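Local coordinates for mRNA-binding protein PUF3 (Saccharomyces cerevisiae, PDB 3K49) that binds recognition sequences in the 3' untranslated regions of mRNAs, mostly those encoding mitochondrial proteins, and promotes deadenylation and decay of COX17 mRNA, at residues A[6-11]-A[34-39]; A[139-144]-A[171-176]. All blocks are in the same frame, centred on the assembly; numbering follows the deposited sequence.

Interaction 1 of 2, residues A[6-11]-A[34-39]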
ATOM      1  N   PRO A   6     -36.129  25.828  -0.763  1.00 75.01           N
ATOM      2  CA  PRO A   6     -35.791  27.236  -0.525  1.00 66.91           C
ATOM      3  C   PRO A   6     -34.519  27.463   0.295  1.00 72.41           C
ATOM      4  O   PRO A   6     -33.706  28.319  -0.058  1.00 75.00           O
ATOM      5  CB  PRO A   6     -37.011  27.756   0.250  1.00 71.23           C
ATOM      6  CG  PRO A   6     -38.122  26.869  -0.159  1.00 69.81           C
ATOM      7  CD  PRO A   6     -37.513  25.520  -0.354  1.00 71.99           C
ATOM      8  N   LEU A   7     -34.359  26.726   1.389  1.00 77.92           N
ATOM      9  CA  LEU A   7     -33.161  26.849   2.222  1.00 66.21           C
ATOM     10  C   LEU A   7     -31.887  26.513   1.452  1.00 65.82           C
ATOM     11  O   LEU A   7     -30.882  27.211   1.567  1.00 66.30           O
ATOM     12  CB  LEU A   7     -33.286  25.975   3.468  1.00 64.08           C
ATOM     13  CG  LEU A   7     -34.039  26.692   4.588  1.00 71.32           C
ATOM     14  CD1 LEU A   7     -34.842  25.724   5.434  1.00 78.01           C
ATOM     15  CD2 LEU A   7     -33.067  27.454   5.439  1.00 76.01           C
ATOM     16  N   LEU A   8     -31.942  25.444   0.660  1.00 63.33           N
ATOM     17  CA  LEU A   8     -30.824  25.067  -0.201  1.00 73.26           C
ATOM     18  C   LEU A   8     -30.485  26.165  -1.202  1.00 78.22           C
ATOM     19  O   LEU A   8     -29.317  26.403  -1.506  1.00 76.81           O
ATOM     20  CB  LEU A   8     -31.110  23.748  -0.924  1.00 67.88           C
ATOM     21  CG  LEU A   8     -30.762  22.501  -0.108  1.00 64.35           C
ATOM     22  CD1 LEU A   8     -31.200  21.237  -0.813  1.00 60.46           C
ATOM     23  CD2 LEU A   8     -29.262  22.468   0.209  1.00 59.26           C
ATOM     24  N   GLU A   9     -31.516  26.839  -1.702  1.00 81.54           N
ATOM     25  CA  GLU A   9     -31.326  27.954  -2.619  1.00 80.67           C
ATOM     26  C   GLU A   9     -30.765  29.171  -1.896  1.00 82.09           C
ATOM     27  O   GLU A   9     -29.922  29.888  -2.435  1.00 85.92           O
ATOM     28  CB  GLU A   9     -32.645  28.301  -3.300  1.00 85.45           C
ATOM     29  CG  GLU A   9     -33.308  27.112  -3.978  1.00 88.85           C
ATOM     30  CD  GLU A   9     -34.797  27.326  -4.205  1.00 97.44           C
ATOM     31  OE1 GLU A   9     -35.262  28.474  -4.005  1.00 93.56           O
ATOM     32  OE2 GLU A   9     -35.495  26.349  -4.578  1.00 88.28           O
ATOM     33  N   GLN A  10     -31.230  29.394  -0.671  1.00 79.15           N
ATOM     34  CA  GLN A  10     -30.722  30.486   0.156  1.00 86.49           C
ATOM     35  C   GLN A  10     -29.264  30.240   0.535  1.00 90.34           C
ATOM     36  O   GLN A  10     -28.559  31.146   0.980  1.00 93.06           O
ATOM     37  CB  GLN A  10     -31.575  30.645   1.418  1.00 93.81           C
ATOM     38  CG  GLN A  10     -31.193  31.836   2.291  1.00101.53           C
ATOM     39  CD  GLN A  10     -31.966  31.874   3.599  1.00106.77           C
ATOM     40  OE1 GLN A  10     -32.304  30.831   4.162  1.00 97.24           O
ATOM     41  NE2 GLN A  10     -32.246  33.080   4.090  1.00108.66           N
ATOM     42  N   LEU A  11     -28.819  29.003   0.352  1.00 89.38           N
ATOM     43  CA  LEU A  11     -27.450  28.626   0.661  1.00 81.47           C
ATOM     44  C   LEU A  11     -26.525  28.936  -0.511  1.00 88.98           C
ATOM     45  O   LEU A  11     -25.526  29.633  -0.357  1.00 93.17           O
ATOM     46  CB  LEU A  11     -27.384  27.135   0.991  1.00 82.90           C
ATOM     47  CG  LEU A  11     -26.005  26.569   1.334  1.00 81.22           C
ATOM     48  CD1 LEU A  11     -25.623  26.988   2.742  1.00 69.41           C
ATOM     49  CD2 LEU A  11     -25.971  25.048   1.182  1.00 65.99           C
ATOM     50  N   LEU A  34     -31.687  16.194   6.944  1.00 41.87           N
ATOM     51  CA  LEU A  34     -31.529  15.016   6.096  1.00 51.38           C
ATOM     52  C   LEU A  34     -31.411  15.415   4.634  1.00 52.81           C
ATOM     53  O   LEU A  34     -30.589  14.884   3.900  1.00 58.26           O
ATOM     54  CB  LEU A  34     -32.706  14.066   6.279  1.00 37.84           C
ATOM     55  CG  LEU A  34     -32.430  12.657   5.766  1.00 67.37           C
ATOM     56  CD1 LEU A  34     -31.417  11.993   6.678  1.00 61.89           C
ATOM     57  CD2 LEU A  34     -33.711  11.839   5.679  1.00 62.44           C
ATOM     58  N   GLU A  35     -32.217  16.386   4.226  1.00 52.48           N
ATOM     59  CA  GLU A  35     -32.203  16.874   2.853  1.00 55.72           C
ATOM     60  C   GLU A  35     -30.980  17.752   2.584  1.00 51.82           C
ATOM     61  O   GLU A  35     -30.558  17.916   1.446  1.00 54.51           O
ATOM     62  CB  GLU A  35     -33.507  17.631   2.564  1.00 62.07           C
ATOM     63  CG  GLU A  35     -33.461  18.611   1.400  1.00 67.96           C
ATOM     64  CD  GLU A  35     -34.499  19.729   1.542  1.00 87.88           C
ATOM     65  OE1 GLU A  35     -35.598  19.476   2.093  1.00 81.34           O
ATOM     66  OE2 GLU A  35     -34.206  20.868   1.112  1.00 87.55           O
ATOM     67  N   PHE A  36     -30.407  18.329   3.632  1.00 53.77           N
ATOM     68  CA  PHE A  36     -29.132  19.028   3.472  1.00 51.08           C
ATOM     69  C   PHE A  36     -27.972  18.056   3.343  1.00 48.19           C
ATOM     70  O   PHE A  36     -27.017  18.309   2.607  1.00 50.66           O
ATOM     71  CB  PHE A  36     -28.879  19.973   4.636  1.00 53.75           C
ATOM     72  CG  PHE A  36     -29.154  21.412   4.312  1.00 57.51           C
ATOM     73  CD1 PHE A  36     -30.452  21.853   4.104  1.00 61.89           C
ATOM     74  CD2 PHE A  36     -28.115  22.326   4.216  1.00 53.24           C
ATOM     75  CE1 PHE A  36     -30.715  23.176   3.810  1.00 56.10           C
ATOM     76  CE2 PHE A  36     -28.370  23.653   3.921  1.00 67.42           C
ATOM     77  CZ  PHE A  36     -29.677  24.077   3.714  1.00 57.93           C
ATOM     78  N   CYS A  37     -28.064  16.942   4.061  1.00 41.66           N
ATOM     79  CA  CYS A  37     -27.027  15.928   4.046  1.00 42.12           C
ATOM     80  C   CYS A  37     -26.975  15.171   2.719  1.00 53.50           C
ATOM     81  O   CYS A  37     -25.895  14.757   2.285  1.00 46.00           O
ATOM     82  CB  CYS A  37     -27.235  14.938   5.190  1.00 49.44           C
ATOM     83  SG  CYS A  37     -27.068  15.643   6.829  1.00 59.38           S
ATOM     84  N   LYS A  38     -28.130  14.981   2.075  1.00 44.87           N
ATOM     85  CA  LYS A  38     -28.152  14.204   0.832  1.00 44.83           C
ATOM     86  C   LYS A  38     -27.820  15.055  -0.381  1.00 43.14           C
ATOM     87  O   LYS A  38     -27.790  14.566  -1.505  1.00 50.95           O
ATOM     88  CB  LYS A  38     -29.481  13.478   0.636  1.00 38.99           C
ATOM     89  CG  LYS A  38     -29.739  12.406   1.676  1.00 43.27           C
ATOM     90  CD  LYS A  38     -31.023  11.673   1.376  1.00 54.91           C
ATOM     91  CE  LYS A  38     -31.345  10.640   2.442  1.00 66.48           C
ATOM     92  NZ  LYS A  38     -32.798  10.301   2.436  1.00 78.25           N
ATOM     93  N   ASP A  39     -27.566  16.330  -0.137  1.00 42.72           N
ATOM     94  CA  ASP A  39     -27.252  17.274  -1.198  1.00 45.87           C
ATOM     95  C   ASP A  39     -25.771  17.586  -1.128  1.00 42.32           C
ATOM     96  O   ASP A  39     -25.233  17.755  -0.037  1.00 46.68           O
ATOM     97  CB  ASP A  39     -28.057  18.553  -0.982  1.00 43.35           C
ATOM     98  CG  ASP A  39     -27.769  19.605  -2.029  1.00 59.61           C
ATOM     99  OD1 ASP A  39     -28.126  19.388  -3.213  1.00 73.54           O
ATOM    100  OD2 ASP A  39     -27.197  20.653  -1.658  1.00 64.49           O
TER
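Leu8 lays one methyl over the ring of Phe36, and this CH-pi contact lies at the centre of the meeting of helix 6-12 with helix 33-37. Its CD2 sits 3.8 Å from the Phe36 ring centroid, 8° off the ring normal, nearly above the middle of the face. The two side chains slide past each other in opposite directions, each reaching toward the other's backbone. Around the same ring, Leu7 comes in at the edge, in the plane, with CB 3.8 Å from CE1 of Phe36, while Leu11 crosses obliquely and brings CD2 to 3.9 Å from CE2 of Phe36. Three leucines thus meet one aromatic ring, Leu8 over a face, Leu7 at the edge and Leu11 obliquely.

The Leu8 fork is also bordered by carboxylates. Tip to tip with Asp39, the same CD2 of Leu8 lies 3.3 Å from OD2 of Asp39; the other methyl, CD1, approaches OE2 of Glu35 at 3.6 Å. A chi1 of 179° puts CG of Asp39 anti to the backbone N, within 4.0 Å of both CD1 and CD2 of Leu8, yet the polar partner of this carboxylate lies further along its own chain: OD2 accepts a hydrogen bond from the backbone N of Gly42, capping the start of helix 40-50. That same helix supplies Phe45 and Ile46, which also pack on Phe36, and Phe45 touches Leu11 as well.

Helix 6-12 therefore docks against the beginning of the first Pumilio repeat, at the N-terminal end of the Pumilio homology domain. No hydrogen bond joins the two segments, so cohesion between them rests on dispersion and hydrophobic burial around Phe36, with the Asp39 cap holding one of the two carboxylates that border Leu8.

Interaction 2 of 2, residues A[139-144]-A[171-176]; sequences DSVLQM and SSLTGH
Leu142 reaches across to His176 from the first turn of helix 141-146, and its chain can be followed outward atom by atom. From CB, the chi1 of -79° sets CG anti to the carbonyl carbon, where CG lies 3.9 Å from the backbone O of Ser172. At the fork, CD1 settles over the imidazole face of His176, 3.8 Å from the ring centroid and 10° off the normal; its nearest ring atom is NE2 of His176, at 3.7 Å. CD2 remains on the same ring's CG side, 4.2 Å from CG of His176, and is only loosely associated with CD1 of Leu173. The Leu142 and His176 side chains cross at about a right angle.

Val141, one residue earlier, packs beside this CH-pi pair. Its CG1 meets CD1 of Leu173 at 3.8 Å, and its CB faces CB of Ser172 at 4.0 Å. The Ser172 hydroxyl is engaged within its own helix by a hydrogen bond to the backbone O of Phe168.

The contact joins the start of helix 141-146, in the fourth Pumilio repeat, to the end of helix 167-173 and the turn after it, at the boundary with the fifth. With no hydrogen bond between the segments, their association depends on shape and apolar contact, with imidazole offering leucine a flat, polarisable face.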
ATOM      1  N   ASP A 139     -16.402 -14.679  10.105  1.00 52.14           N
ATOM      2  CA  ASP A 139     -16.633 -15.810   9.219  1.00 45.22           C
ATOM      3  C   ASP A 139     -16.659 -15.411   7.761  1.00 50.46           C
ATOM      4  O   ASP A 139     -17.043 -16.212   6.899  1.00 51.48           O
ATOM      5  CB  ASP A 139     -17.968 -16.467   9.544  1.00 58.65           C
ATOM      6  CG  ASP A 139     -18.018 -16.993  10.944  1.00 82.72           C
ATOM      7  OD1 ASP A 139     -17.355 -18.020  11.220  1.00 91.25           O
ATOM      8  OD2 ASP A 139     -18.716 -16.371  11.767  1.00 82.73           O
ATOM      9  N   SER A 140     -16.257 -14.177   7.478  1.00 46.75           N
ATOM     10  CA  SER A 140     -16.411 -13.628   6.134  1.00 41.12           C
ATOM     11  C   SER A 140     -15.120 -12.994   5.671  1.00 46.16           C
ATOM     12  O   SER A 140     -15.103 -12.224   4.707  1.00 44.14           O
ATOM     13  CB  SER A 140     -17.532 -12.590   6.104  1.00 47.56           C
ATOM     14  OG  SER A 140     -18.704 -13.088   6.713  1.00 52.23           O
ATOM     15  N   VAL A 141     -14.038 -13.338   6.360  1.00 44.42           N
ATOM     16  CA  VAL A 141     -12.742 -12.731   6.114  1.00 40.24           C
ATOM     17  C   VAL A 141     -12.288 -12.831   4.668  1.00 44.26           C
ATOM     18  O   VAL A 141     -12.033 -11.798   4.039  1.00 48.20           O
ATOM     19  CB  VAL A 141     -11.684 -13.291   7.051  1.00 44.16           C
ATOM     20  CG1 VAL A 141     -10.317 -12.760   6.666  1.00 54.56           C
ATOM     21  CG2 VAL A 141     -12.035 -12.910   8.485  1.00 39.60           C
ATOM     22  N   LEU A 142     -12.197 -14.054   4.139  1.00 46.46           N
ATOM     23  CA  LEU A 142     -11.853 -14.254   2.719  1.00 54.67           C
ATOM     24  C   LEU A 142     -12.762 -13.440   1.791  1.00 47.30           C
ATOM     25  O   LEU A 142     -12.286 -12.763   0.870  1.00 49.92           O
ATOM     26  CB  LEU A 142     -11.874 -15.742   2.313  1.00 50.76           C
ATOM     27  CG  LEU A 142     -10.662 -16.592   2.701  1.00 65.55           C
ATOM     28  CD1 LEU A 142     -10.924 -18.048   2.382  1.00 65.82           C
ATOM     29  CD2 LEU A 142      -9.402 -16.099   1.999  1.00 48.23           C
ATOM     30  N   GLN A 143     -14.070 -13.508   2.027  1.00 36.99           N
ATOM     31  CA  GLN A 143     -14.984 -12.688   1.252  1.00 44.79           C
ATOM     32  C   GLN A 143     -14.654 -11.198   1.385  1.00 44.76           C
ATOM     33  O   GLN A 143     -14.700 -10.464   0.396  1.00 42.75           O
ATOM     34  CB  GLN A 143     -16.439 -12.957   1.634  1.00 37.84           C
ATOM     35  CG  GLN A 143     -17.404 -12.074   0.860  1.00 51.53           C
ATOM     36  CD  GLN A 143     -18.819 -12.154   1.376  1.00 48.95           C
ATOM     37  OE1 GLN A 143     -19.105 -12.886   2.329  1.00 48.70           O
ATOM     38  NE2 GLN A 143     -19.720 -11.402   0.749  1.00 44.42           N
ATOM     39  N   MET A 144     -14.299 -10.760   2.593  1.00 39.76           N
ATOM     40  CA  MET A 144     -14.008  -9.341   2.824  1.00 47.67           C
ATOM     41  C   MET A 144     -12.770  -8.876   2.051  1.00 49.55           C
ATOM     42  O   MET A 144     -12.771  -7.789   1.462  1.00 42.31           O
ATOM     43  CB  MET A 144     -13.818  -9.045   4.315  1.00 51.46           C
ATOM     44  CG  MET A 144     -15.032  -9.282   5.199  1.00 52.57           C
ATOM     45  SD  MET A 144     -16.374  -8.152   4.821  1.00 62.73           S
ATOM     46  CE  MET A 144     -17.542  -9.252   4.024  1.00 62.62           C
ATOM     47  N   SER A 171      -6.184 -17.358  10.789  1.00 58.92           N
ATOM     48  CA  SER A 171      -6.721 -18.707  10.857  1.00 49.84           C
ATOM     49  C   SER A 171      -7.646 -18.974   9.680  1.00 51.05           C
ATOM     50  O   SER A 171      -7.849 -20.123   9.300  1.00 64.42           O
ATOM     51  CB  SER A 171      -7.453 -18.931  12.180  1.00 55.20           C
ATOM     52  OG  SER A 171      -8.788 -18.459  12.116  1.00 66.40           O
ATOM     53  N   SER A 172      -8.201 -17.915   9.100  1.00 47.89           N
ATOM     54  CA  SER A 172      -9.082 -18.056   7.937  1.00 53.43           C
ATOM     55  C   SER A 172      -8.284 -18.063   6.642  1.00 53.31           C
ATOM     56  O   SER A 172      -8.802 -18.419   5.591  1.00 51.16           O
ATOM     57  CB  SER A 172     -10.121 -16.921   7.878  1.00 43.27           C
ATOM     58  OG  SER A 172     -10.985 -16.935   9.003  1.00 52.21           O
ATOM     59  N   LEU A 173      -7.022 -17.653   6.718  1.00 55.76           N
ATOM     60  CA  LEU A 173      -6.213 -17.504   5.515  1.00 53.75           C
ATOM     61  C   LEU A 173      -5.332 -18.713   5.201  1.00 57.89           C
ATOM     62  O   LEU A 173      -4.927 -18.902   4.051  1.00 60.41           O
ATOM     63  CB  LEU A 173      -5.348 -16.248   5.616  1.00 60.20           C
ATOM     64  CG  LEU A 173      -5.926 -14.971   5.012  1.00 53.40           C
ATOM     65  CD1 LEU A 173      -7.271 -14.706   5.594  1.00 54.32           C
ATOM     66  CD2 LEU A 173      -4.989 -13.795   5.260  1.00 50.39           C
ATOM     67  N   THR A 174      -5.022 -19.528   6.206  1.00 55.70           N
ATOM     68  CA  THR A 174      -4.056 -20.604   6.003  1.00 72.73           C
ATOM     69  C   THR A 174      -4.520 -21.496   4.861  1.00 69.49           C
ATOM     70  O   THR A 174      -5.676 -21.910   4.816  1.00 65.09           O
ATOM     71  CB  THR A 174      -3.801 -21.431   7.273  1.00 71.26           C
ATOM     72  OG1 THR A 174      -4.969 -22.201   7.588  1.00 67.46           O
ATOM     73  CG2 THR A 174      -3.426 -20.503   8.442  1.00 56.85           C
ATOM     74  N   GLY A 175      -3.611 -21.760   3.926  1.00 62.99           N
ATOM     75  CA  GLY A 175      -3.959 -22.450   2.701  1.00 52.83           C
ATOM     76  C   GLY A 175      -4.187 -21.494   1.542  1.00 56.47           C
ATOM     77  O   GLY A 175      -4.079 -21.869   0.369  1.00 48.90           O
ATOM     78  N   HIS A 176      -4.491 -20.241   1.862  1.00 55.03           N
ATOM     79  CA  HIS A 176      -4.821 -19.280   0.816  1.00 49.36           C
ATOM     80  C   HIS A 176      -3.767 -18.207   0.626  1.00 40.83           C
ATOM     81  O   HIS A 176      -3.878 -17.381  -0.277  1.00 44.25           O
ATOM     82  CB  HIS A 176      -6.181 -18.650   1.089  1.00 52.67           C
ATOM     83  CG  HIS A 176      -7.261 -19.646   1.368  1.00 61.90           C
ATOM     84  ND1 HIS A 176      -8.073 -20.167   0.381  1.00 57.36           N
ATOM     85  CD2 HIS A 176      -7.671 -20.221   2.526  1.00 57.19           C
ATOM     86  CE1 HIS A 176      -8.930 -21.012   0.917  1.00 60.49           C
ATOM     87  NE2 HIS A 176      -8.710 -21.059   2.223  1.00 63.66           N
TER

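Interactions 1 and 2 belong to the same curved Pumilio homology domain but touch nowhere: their centres are 43 Å apart and their nearest atoms about 24 Å. Interaction 1 joins the N-terminal helix to the first repeat, whereas interaction 2 lies well inside the array, where the fourth repeat meets the fifth. Both follow one principle, a leucine methyl placed over the face of a flat ring, although the ring is a phenyl in interaction 1 and an imidazole in interaction 2. The nearest atoms of interactions 1 and 2 are about 6 Å and 9 Å from the bound RNA, respectively, so neither contact touches the RNA directly.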